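PDB 2X7Q: possible thiamine biosynthesis enzyme from Candida albicans, which is of unknown function but adopts the periplasmic binding protein fold, and probably binds a small ligand, perhaps a thiamine-related one. Local coordinates for residues Val90-Trp101 / Asp194-Val205; Tyr131-His139 / Asp284-Leu292. The protein carries 1 engineered substitution. All coordinates share one frame; numbering follows the deposited sequence.

Contact 1 (Val90-Trp101 / Asp194-Val205)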
loop_
_atom_site.group_PDB
_atom_site.type_symbol
_atom_site.label_atom_id
_atom_site.label_comp_id
_atom_site.label_asym_id
_atom_site.label_seq_id
_atom_site.Cartn_x
_atom_site.Cartn_y
_atom_site.Cartn_z
ATOM N N VAL A 90 3.775 4.946 -12.054
ATOM C CA VAL A 90 4.304 5.160 -10.714
ATOM C C VAL A 90 5.190 6.400 -10.709
ATOM O O VAL A 90 6.283 6.394 -11.279
ATOM C CB VAL A 90 5.119 3.950 -10.221
ATOM C CG1 VAL A 90 5.713 4.233 -8.849
ATOM C CG2 VAL A 90 4.247 2.702 -10.183
ATOM N N LEU A 91 4.715 7.458 -10.061
ATOM C CA LEU A 91 5.392 8.751 -10.096
ATOM C C LEU A 91 6.531 8.863 -9.087
ATOM O O LEU A 91 7.640 9.270 -9.436
ATOM C CB LEU A 91 4.385 9.881 -9.873
ATOM C CG LEU A 91 3.259 9.981 -10.901
ATOM C CD1 LEU A 91 2.280 11.077 -10.518
ATOM C CD2 LEU A 91 3.826 10.224 -12.289
ATOM N N ASP A 92 6.253 8.511 -7.835
ATOM C CA ASP A 92 7.243 8.655 -6.774
ATOM C C ASP A 92 6.924 7.752 -5.586
ATOM O O ASP A 92 5.883 7.097 -5.555
ATOM C CB ASP A 92 7.321 10.116 -6.323
ATOM C CG ASP A 92 8.701 10.505 -5.830
ATOM O OD1 ASP A 92 9.019 11.713 -5.842
ATOM O OD2 ASP A 92 9.473 9.606 -5.440
ATOM N N THR A 93 7.828 7.722 -4.612
ATOM C CA THR A 93 7.645 6.916 -3.411
ATOM C C THR A 93 7.017 7.737 -2.289
ATOM O O THR A 93 7.466 8.844 -1.995
ATOM C CB THR A 93 8.983 6.341 -2.915
ATOM O OG1 THR A 93 9.588 5.565 -3.955
ATOM C CG2 THR A 93 8.767 5.464 -1.691
ATOM N N TYR A 94 5.978 7.188 -1.667
ATOM C CA TYR A 94 5.290 7.859 -0.570
ATOM C C TYR A 94 5.849 7.414 0.778
ATOM O O TYR A 94 6.081 8.231 1.670
ATOM C CB TYR A 94 3.788 7.580 -0.641
ATOM C CG TYR A 94 2.989 8.203 0.479
ATOM C CD1 TYR A 94 2.845 9.581 0.573
ATOM C CD2 TYR A 94 2.367 7.414 1.438
ATOM C CE1 TYR A 94 2.112 10.156 1.594
ATOM C CE2 TYR A 94 1.632 7.978 2.462
ATOM C CZ TYR A 94 1.508 9.350 2.533
ATOM O OH TYR A 94 0.777 9.917 3.548
ATOM N N VAL A 95 6.060 6.110 0.919
ATOM C CA VAL A 95 6.658 5.557 2.127
ATOM C C VAL A 95 7.920 4.771 1.793
ATOM O O VAL A 95 7.894 3.848 0.979
ATOM C CB VAL A 95 5.678 4.646 2.882
ATOM C CG1 VAL A 95 6.382 3.968 4.043
ATOM C CG2 VAL A 95 4.484 5.450 3.370
ATOM N N LYS A 96 9.023 5.146 2.431
ATOM C CA LYS A 96 10.317 4.536 2.153
ATOM C C LYS A 96 10.508 3.220 2.905
ATOM O O LYS A 96 11.049 2.255 2.361
ATOM C CB LYS A 96 11.441 5.511 2.503
ATOM C CG LYS A 96 12.830 5.012 2.152
ATOM C CD LYS A 96 13.865 6.095 2.391
ATOM C CE LYS A 96 13.543 7.344 1.585
ATOM N NZ LYS A 96 14.539 8.425 1.823
ATOM N N SER A 97 10.063 3.189 4.158
ATOM C CA SER A 97 10.210 2.002 4.994
ATOM C C SER A 97 9.336 0.851 4.491
ATOM O O SER A 97 8.294 1.076 3.879
ATOM C CB SER A 97 9.875 2.332 6.451
ATOM O OG SER A 97 8.620 2.980 6.550
ATOM N N PRO A 98 9.765 -0.393 4.749
ATOM C CA PRO A 98 9.037 -1.586 4.299
ATOM C C PRO A 98 7.787 -1.847 5.128
ATOM O O PRO A 98 7.745 -1.453 6.293
ATOM C CB PRO A 98 10.046 -2.711 4.525
ATOM C CG PRO A 98 10.888 -2.235 5.649
ATOM C CD PRO A 98 11.008 -0.741 5.459
ATOM N N LEU A 99 6.791 -2.503 4.535
ATOM C CA LEU A 99 5.552 -2.828 5.236
ATOM C C LEU A 99 5.701 -4.121 6.041
ATOM O O LEU A 99 6.240 -5.109 5.544
ATOM C CB LEU A 99 4.395 -2.965 4.243
ATOM C CG LEU A 99 2.979 -2.860 4.817
ATOM C CD1 LEU A 99 2.674 -1.423 5.191
ATOM C CD2 LEU A 99 1.944 -3.383 3.830
ATOM N N LEU A 100 5.223 -4.109 7.283
ATOM C CA LEU A 100 5.296 -5.290 8.140
ATOM C C LEU A 100 3.991 -6.080 8.121
ATOM O O LEU A 100 2.990 -5.660 8.707
ATOM C CB LEU A 100 5.654 -4.896 9.574
ATOM C CG LEU A 100 5.752 -6.036 10.591
ATOM C CD1 LEU A 100 6.755 -7.084 10.131
ATOM C CD2 LEU A 100 6.125 -5.504 11.967
ATOM N N TRP A 101 4.012 -7.225 7.446
ATOM C CA TRP A 101 2.839 -8.088 7.354
ATOM C C TRP A 101 2.804 -9.101 8.493
ATOM O O TRP A 101 3.813 -9.726 8.811
ATOM C CB TRP A 101 2.809 -8.814 6.009
ATOM C CG TRP A 101 2.430 -7.928 4.861
ATOM C CD1 TRP A 101 3.271 -7.183 4.086
ATOM C CD2 TRP A 101 1.111 -7.696 4.355
ATOM N NE1 TRP A 101 2.556 -6.502 3.130
ATOM C CE2 TRP A 101 1.222 -6.800 3.277
ATOM C CE3 TRP A 101 -0.160 -8.160 4.713
ATOM C CZ2 TRP A 101 0.121 -6.360 2.549
ATOM C CZ3 TRP A 101 -1.256 -7.722 3.991
ATOM C CH2 TRP A 101 -1.109 -6.832 2.923
ATOM N N ASP A 194 3.346 -15.624 12.736
ATOM C CA ASP A 194 4.506 -15.208 11.954
ATOM C C ASP A 194 4.387 -13.760 11.473
ATOM O O ASP A 194 3.299 -13.182 11.469
ATOM C CB ASP A 194 4.689 -16.144 10.757
ATOM C CG ASP A 194 6.104 -16.139 10.219
ATOM O OD1 ASP A 194 6.968 -15.452 10.803
ATOM O OD2 ASP A 194 6.352 -16.828 9.209
ATOM N N GLN A 195 5.518 -13.183 11.075
ATOM C CA GLN A 195 5.553 -11.844 10.494
ATOM C C GLN A 195 6.457 -11.856 9.269
ATOM O O GLN A 195 7.169 -12.831 9.034
ATOM C CB GLN A 195 6.067 -10.822 11.510
ATOM C CG GLN A 195 5.149 -10.593 12.699
ATOM C CD GLN A 195 5.684 -9.536 13.650
ATOM O OE1 GLN A 195 6.816 -9.071 13.508
ATOM N NE2 GLN A 195 4.871 -9.151 14.627
ATOM N N ILE A 196 6.427 -10.782 8.485
ATOM C CA ILE A 196 7.274 -10.688 7.299
ATOM C C ILE A 196 7.269 -9.288 6.693
ATOM O O ILE A 196 6.213 -8.736 6.390
ATOM C CB ILE A 196 6.868 -11.718 6.223
ATOM C CG1 ILE A 196 7.745 -11.564 4.979
ATOM C CG2 ILE A 196 5.402 -11.574 5.867
ATOM C CD1 ILE A 196 7.410 -12.540 3.873
ATOM N N TYR A 197 8.458 -8.720 6.525
ATOM C CA TYR A 197 8.598 -7.395 5.936
ATOM C C TYR A 197 8.590 -7.474 4.416
ATOM O O TYR A 197 8.940 -8.503 3.836
ATOM C CB TYR A 197 9.902 -6.736 6.397
ATOM C CG TYR A 197 9.932 -6.348 7.859
ATOM C CD1 TYR A 197 9.413 -5.133 8.287
ATOM C CD2 TYR A 197 10.495 -7.190 8.806
ATOM C CE1 TYR A 197 9.443 -4.775 9.622
ATOM C CE2 TYR A 197 10.531 -6.843 10.142
ATOM C CZ TYR A 197 10.005 -5.633 10.546
ATOM O OH TYR A 197 10.037 -5.281 11.876
ATOM N N THR A 198 8.190 -6.383 3.774
ATOM C CA THR A 198 8.303 -6.273 2.329
ATOM C C THR A 198 9.733 -5.879 1.981
ATOM O O THR A 198 10.279 -4.942 2.567
ATOM C CB THR A 198 7.332 -5.222 1.759
ATOM O OG1 THR A 198 7.647 -3.932 2.299
ATOM C CG2 THR A 198 5.894 -5.577 2.109
ATOM N N PRO A 199 10.354 -6.602 1.037
ATOM C CA PRO A 199 11.729 -6.293 0.634
ATOM C C PRO A 199 11.833 -4.904 0.013
ATOM O O PRO A 199 12.935 -4.381 -0.146
ATOM C CB PRO A 199 12.031 -7.355 -0.428
ATOM C CG PRO A 199 11.052 -8.453 -0.173
ATOM C CD PRO A 199 9.820 -7.786 0.343
ATOM N N TRP A 200 10.689 -4.315 -0.323
ATOM C CA TRP A 200 10.655 -3.041 -1.033
ATOM C C TRP A 200 9.982 -1.946 -0.211
ATOM O O TRP A 200 9.332 -2.225 0.798
ATOM C CB TRP A 200 9.905 -3.210 -2.354
ATOM C CG TRP A 200 8.572 -3.874 -2.181
ATOM C CD1 TRP A 200 7.408 -3.283 -1.788
ATOM C CD2 TRP A 200 8.269 -5.262 -2.391
ATOM N NE1 TRP A 200 6.398 -4.216 -1.741
ATOM C CE2 TRP A 200 6.899 -5.432 -2.105
ATOM C CE3 TRP A 200 9.021 -6.367 -2.792
ATOM C CZ2 TRP A 200 6.270 -6.674 -2.212
ATOM C CZ3 TRP A 200 8.392 -7.595 -2.896
ATOM C CH2 TRP A 200 7.031 -7.738 -2.607
ATOM N N SER A 201 10.142 -0.699 -0.649
ATOM C CA SER A 201 9.407 0.418 -0.064
ATOM C C SER A 201 7.916 0.151 -0.237
ATOM O O SER A 201 7.488 -0.335 -1.280
ATOM C CB SER A 201 9.801 1.736 -0.730
ATOM O OG SER A 201 11.165 2.038 -0.490
ATOM N N SER A 202 7.128 0.474 0.784
ATOM C CA SER A 202 5.742 0.011 0.852
ATOM C C SER A 202 4.716 0.826 0.062
ATOM O O SER A 202 3.750 0.265 -0.457
ATOM C CB SER A 202 5.299 -0.123 2.310
ATOM O OG SER A 202 5.500 1.080 3.023
ATOM N N TRP A 203 4.913 2.137 -0.031
ATOM C CA TRP A 203 3.908 3.000 -0.648
ATOM C C TRP A 203 4.456 3.879 -1.771
ATOM O O TRP A 203 5.584 4.368 -1.698
ATOM C CB TRP A 203 3.234 3.863 0.420
ATOM C CG TRP A 203 2.436 3.065 1.407
ATOM C CD1 TRP A 203 2.920 2.338 2.454
ATOM C CD2 TRP A 203 1.007 2.915 1.441
ATOM N NE1 TRP A 203 1.884 1.744 3.136
ATOM C CE2 TRP A 203 0.706 2.081 2.535
ATOM C CE3 TRP A 203 -0.033 3.404 0.649
ATOM C CZ2 TRP A 203 -0.608 1.728 2.856
ATOM C CZ3 TRP A 203 -1.333 3.050 0.973
ATOM C CH2 TRP A 203 -1.608 2.221 2.065
ATOM N N VAL A 204 3.641 4.076 -2.803
ATOM C CA VAL A 204 4.018 4.907 -3.940
ATOM C C VAL A 204 2.844 5.770 -4.387
ATOM O O VAL A 204 1.693 5.498 -4.041
ATOM C CB VAL A 204 4.483 4.057 -5.137
ATOM C CG1 VAL A 204 5.737 3.275 -4.789
ATOM C CG2 VAL A 204 3.368 3.123 -5.588
ATOM N N VAL A 205 3.143 6.814 -5.154
ATOM C CA VAL A 205 2.108 7.670 -5.717
ATOM C C VAL A 205 1.915 7.329 -7.192
ATOM O O VAL A 205 2.853 7.424 -7.982
ATOM C CB VAL A 205 2.470 9.160 -5.582
ATOM C CG1 VAL A 205 1.401 10.030 -6.229
ATOM C CG2 VAL A 205 2.652 9.529 -4.118
#
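Val90 CG1 rests on the branch point of Val204, 3.9 Å from its CB. Leu91 N then reaches Val205 O at 2.8 Å, while Asp92 O takes Val205 N, so two successive residues face Val205 in a classic beta bulge. At Tyr94 the chain turns, and the N atoms of Tyr94 and Val95 both reach Trp203 O from the same face of its carbonyl plane. The edge of the Tyr94 ring meets Trp203 CB, and Val95 CG2 lies 3.6 Å from Trp203 CD1. Next come two serine hydroxyls: Ser201 OG donates to Lys96 O, and Ser202 OG to Ser97 O at 2.9 Å. Ser202 OG stands between its own N and carbonyl carbon (chi1 54°), turned toward the loop. Leu99 N donates to Thr198 OG1 at 2.8 Å, and the same hydroxyl donates to Trp200 O. Leu100 CD1 sits over the centre of the Tyr197 ring, 3.5 Å from the centroid, a CH-pi contact. Trp101 and Ile196 close the second ladder with paired backbone bonds. Two short antiparallel ladders, with two neighbouring non-strand connections running between them, are consistent with the interlobe hinge of the periplasmic binding protein fold.

Contact 2 (Tyr131-His139 / Asp284-Leu292)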
loop_
_atom_site.group_PDB
_atom_site.type_symbol
_atom_site.label_atom_id
_atom_site.label_comp_id
_atom_site.label_asym_id
_atom_site.label_seq_id
_atom_site.Cartn_x
_atom_site.Cartn_y
_atom_site.Cartn_z
ATOM N N TYR A 131 -2.843 -11.448 -0.659
ATOM C CA TYR A 131 -2.713 -12.554 -1.600
ATOM C C TYR A 131 -1.277 -12.679 -2.103
ATOM O O TYR A 131 -0.683 -13.753 -2.046
ATOM C CB TYR A 131 -3.671 -12.367 -2.779
ATOM C CG TYR A 131 -3.465 -13.359 -3.903
ATOM C CD1 TYR A 131 -2.687 -13.034 -5.006
ATOM C CD2 TYR A 131 -4.046 -14.619 -3.859
ATOM C CE1 TYR A 131 -2.493 -13.935 -6.035
ATOM C CE2 TYR A 131 -3.856 -15.529 -4.883
ATOM C CZ TYR A 131 -3.080 -15.182 -5.969
ATOM O OH TYR A 131 -2.890 -16.082 -6.990
ATOM N N VAL A 132 -0.727 -11.575 -2.595
ATOM C CA VAL A 132 0.628 -11.563 -3.137
ATOM C C VAL A 132 1.664 -11.983 -2.097
ATOM O O VAL A 132 2.542 -12.796 -2.379
ATOM C CB VAL A 132 0.999 -10.171 -3.685
ATOM C CG1 VAL A 132 2.503 -10.059 -3.882
ATOM C CG2 VAL A 132 0.253 -9.892 -4.978
HETATM N N MSE A 133 1.548 -11.432 -0.894
HETATM C CA MSE A 133 2.510 -11.698 0.169
HETATM C C MSE A 133 2.498 -13.151 0.630
HETATM O O MSE A 133 3.466 -13.619 1.223
HETATM C CB MSE A 133 2.267 -10.768 1.362
HETATM C CG MSE A 133 2.640 -9.318 1.107
HETATM SE SE MSE A 133 4.508 -9.124 0.583
HETATM C CE MSE A 133 5.341 -9.940 2.129
ATOM N N SER A 134 1.405 -13.861 0.365
ATOM C CA SER A 134 1.320 -15.267 0.741
ATOM C C SER A 134 2.322 -16.078 -0.073
ATOM O O SER A 134 2.891 -17.051 0.418
ATOM C CB SER A 134 -0.097 -15.808 0.543
ATOM O OG SER A 134 -0.392 -16.004 -0.826
ATOM N N PHE A 135 2.533 -15.668 -1.320
ATOM C CA PHE A 135 3.518 -16.307 -2.185
ATOM C C PHE A 135 4.935 -16.001 -1.707
ATOM O O PHE A 135 5.777 -16.893 -1.626
ATOM C CB PHE A 135 3.342 -15.842 -3.633
ATOM C CG PHE A 135 2.110 -16.386 -4.304
ATOM C CD1 PHE A 135 0.867 -15.818 -4.073
ATOM C CD2 PHE A 135 2.199 -17.463 -5.172
ATOM C CE1 PHE A 135 -0.265 -16.317 -4.691
ATOM C CE2 PHE A 135 1.071 -17.966 -5.794
ATOM C CZ PHE A 135 -0.163 -17.391 -5.554
ATOM N N VAL A 136 5.191 -14.734 -1.396
ATOM C CA VAL A 136 6.496 -14.313 -0.901
ATOM C C VAL A 136 6.853 -15.063 0.380
ATOM O O VAL A 136 7.977 -15.536 0.540
ATOM C CB VAL A 136 6.533 -12.792 -0.647
ATOM C CG1 VAL A 136 7.852 -12.382 -0.013
ATOM C CG2 VAL A 136 6.298 -12.032 -1.943
ATOM N N LEU A 137 5.883 -15.179 1.283
ATOM C CA LEU A 137 6.069 -15.907 2.533
ATOM C C LEU A 137 6.368 -17.379 2.279
ATOM O O LEU A 137 7.281 -17.945 2.875
ATOM C CB LEU A 137 4.826 -15.773 3.412
ATOM C CG LEU A 137 4.861 -16.556 4.725
ATOM C CD1 LEU A 137 6.020 -16.089 5.591
ATOM C CD2 LEU A 137 3.543 -16.427 5.468
ATOM N N ALA A 138 5.595 -17.991 1.388
ATOM C CA ALA A 138 5.789 -19.389 1.034
ATOM C C ALA A 138 7.210 -19.659 0.533
ATOM O O ALA A 138 7.811 -20.669 0.886
ATOM C CB ALA A 138 4.756 -19.820 -0.009
ATOM N N HIS A 139 7.741 -18.763 -0.296
ATOM C CA HIS A 139 9.088 -18.935 -0.843
ATOM C C HIS A 139 10.163 -18.851 0.241
ATOM O O HIS A 139 11.137 -19.600 0.212
ATOM C CB HIS A 139 9.359 -17.917 -1.958
ATOM C CG HIS A 139 10.691 -18.068 -2.614
ATOM N ND1 HIS A 139 10.939 -19.001 -3.611
ATOM C CD2 HIS A 139 11.858 -17.403 -2.443
ATOM C CE1 HIS A 139 12.186 -18.901 -4.006
ATOM N NE2 HIS A 139 12.774 -17.934 -3.312
ATOM N N ASP A 284 12.001 -8.845 -8.916
ATOM C CA ASP A 284 12.823 -10.024 -8.664
ATOM C C ASP A 284 12.210 -10.914 -7.587
ATOM O O ASP A 284 12.313 -12.138 -7.650
ATOM C CB ASP A 284 14.246 -9.618 -8.272
ATOM C CG ASP A 284 15.025 -9.031 -9.432
ATOM O OD1 ASP A 284 14.509 -9.045 -10.568
ATOM O OD2 ASP A 284 16.159 -8.556 -9.209
ATOM N N THR A 285 11.572 -10.295 -6.598
ATOM C CA THR A 285 10.938 -11.044 -5.518
ATOM C C THR A 285 9.666 -11.734 -6.000
ATOM O O THR A 285 9.461 -12.922 -5.753
ATOM C CB THR A 285 10.599 -10.143 -4.316
ATOM O OG1 THR A 285 11.807 -9.606 -3.763
ATOM C CG2 THR A 285 9.869 -10.937 -3.245
ATOM N N LEU A 286 8.816 -10.983 -6.695
ATOM C CA LEU A 286 7.561 -11.520 -7.213
ATOM C C LEU A 286 7.803 -12.606 -8.257
ATOM O O LEU A 286 7.175 -13.664 -8.223
ATOM C CB LEU A 286 6.699 -10.403 -7.804
ATOM C CG LEU A 286 6.252 -9.309 -6.832
ATOM C CD1 LEU A 286 5.379 -8.281 -7.541
ATOM C CD2 LEU A 286 5.521 -9.911 -5.648
ATOM N N LYS A 287 8.720 -12.336 -9.181
ATOM C CA LYS A 287 9.079 -13.303 -10.212
ATOM C C LYS A 287 9.578 -14.599 -9.588
ATOM O O LYS A 287 9.192 -15.693 -10.006
ATOM C CB LYS A 287 10.151 -12.720 -11.137
ATOM C CG LYS A 287 10.646 -13.673 -12.214
ATOM C CD LYS A 287 9.555 -14.000 -13.212
ATOM C CE LYS A 287 10.069 -14.920 -14.311
ATOM N NZ LYS A 287 9.002 -15.246 -15.309
ATOM N N LEU A 288 10.436 -14.465 -8.583
ATOM C CA LEU A 288 11.024 -15.617 -7.911
ATOM C C LEU A 288 9.997 -16.340 -7.044
ATOM O O LEU A 288 10.126 -17.533 -6.778
ATOM C CB LEU A 288 12.216 -15.177 -7.057
ATOM C CG LEU A 288 13.156 -16.269 -6.543
ATOM C CD1 LEU A 288 13.805 -17.004 -7.704
ATOM C CD2 LEU A 288 14.214 -15.669 -5.629
ATOM N N ALA A 289 8.975 -15.607 -6.611
ATOM C CA ALA A 289 7.941 -16.164 -5.744
ATOM C C ALA A 289 6.822 -16.831 -6.543
ATOM O O ALA A 289 5.994 -17.549 -5.981
ATOM C CB ALA A 289 7.377 -15.090 -4.830
ATOM N N GLY A 290 6.796 -16.582 -7.848
ATOM C CA GLY A 290 5.811 -17.197 -8.718
ATOM C C GLY A 290 4.600 -16.329 -8.995
ATOM O O GLY A 290 3.700 -16.727 -9.735
ATOM N N VAL A 291 4.574 -15.140 -8.402
ATOM C CA VAL A 291 3.466 -14.213 -8.608
ATOM C C VAL A 291 3.418 -13.732 -10.054
ATOM O O VAL A 291 2.348 -13.661 -10.660
ATOM C CB VAL A 291 3.563 -12.995 -7.668
ATOM C CG1 VAL A 291 2.446 -12.003 -7.960
ATOM C CG2 VAL A 291 3.514 -13.442 -6.215
ATOM N N LEU A 292 4.583 -13.399 -10.600
ATOM C CA LEU A 292 4.678 -12.944 -11.983
ATOM C C LEU A 292 5.236 -14.032 -12.894
ATOM O O LEU A 292 6.273 -14.626 -12.600
ATOM C CB LEU A 292 5.538 -11.681 -12.079
ATOM C CG LEU A 292 4.817 -10.334 -11.989
ATOM C CD1 LEU A 292 3.773 -10.341 -10.894
ATOM C CD2 LEU A 292 5.825 -9.212 -11.761
HETATM O O HOH W 1 5.744 -18.873 -3.530
#
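Phe135 and His139 are the flat groups that meet the 284-292 segment. The Phe135 ring turns one edge to Ala289 O, with CD2 3.9 Å from that oxygen, and Val291 CG2 approaches the ring obliquely while touching Phe135 CB at 3.5 Å. Tyr131 O also lies at the ring edge, and Phe135 CE1 lies over one face of the Tyr131 ring, offset toward its rim. His139 has the carbonyl carbon of Leu288 over one face; its imidazole is carried out to Leu288 by CG lying opposite the backbone N (chi1 -177°), so that NE2 comes 3.5 Å from Leu288 CD2. Deeper in, Val132 CG1 and Leu286 CD2 press together at 3.5 Å, tighter than usual for two methyls, and Val136 CG2 meets Thr285 CG2 at 4.0 Å. The helices cross at 74°, and Gly290, with positive phi, ends helix 275-289 in a Schellman motif, after which Val291 turns back onto Phe135. No direct hydrogen bond spans the two segments; one water donates to Phe135 O at 2.7 Å and to Ala289 O at 2.8 Å. The contact is therefore held mainly by apolar side chains, with that water bridging the two carbonyls where the helices meet.

Overall arrangement
Contacts 1 and 2 lie with centres about 15 Å apart, and their segments alternate along the chain: 90-101, 131-139, 194-205, 284-292. Contact 1 links the two mixed sheets, since strands 88-95 and 203-208 belong to one and strands 100-106 and 190-197 to the other. Contact 2 lies further out, where helix 129-141, packed on that second sheet, meets helix 275-289. The two contacts touch: Trp101 NE1 is 3.5 Å from Met133 CG, a selenomethionine, and Trp200 CZ3 is 3.7 Å from Thr285 CB. The paired connections and the helix pair thus both join the two halves of the fold, at its centre and further out.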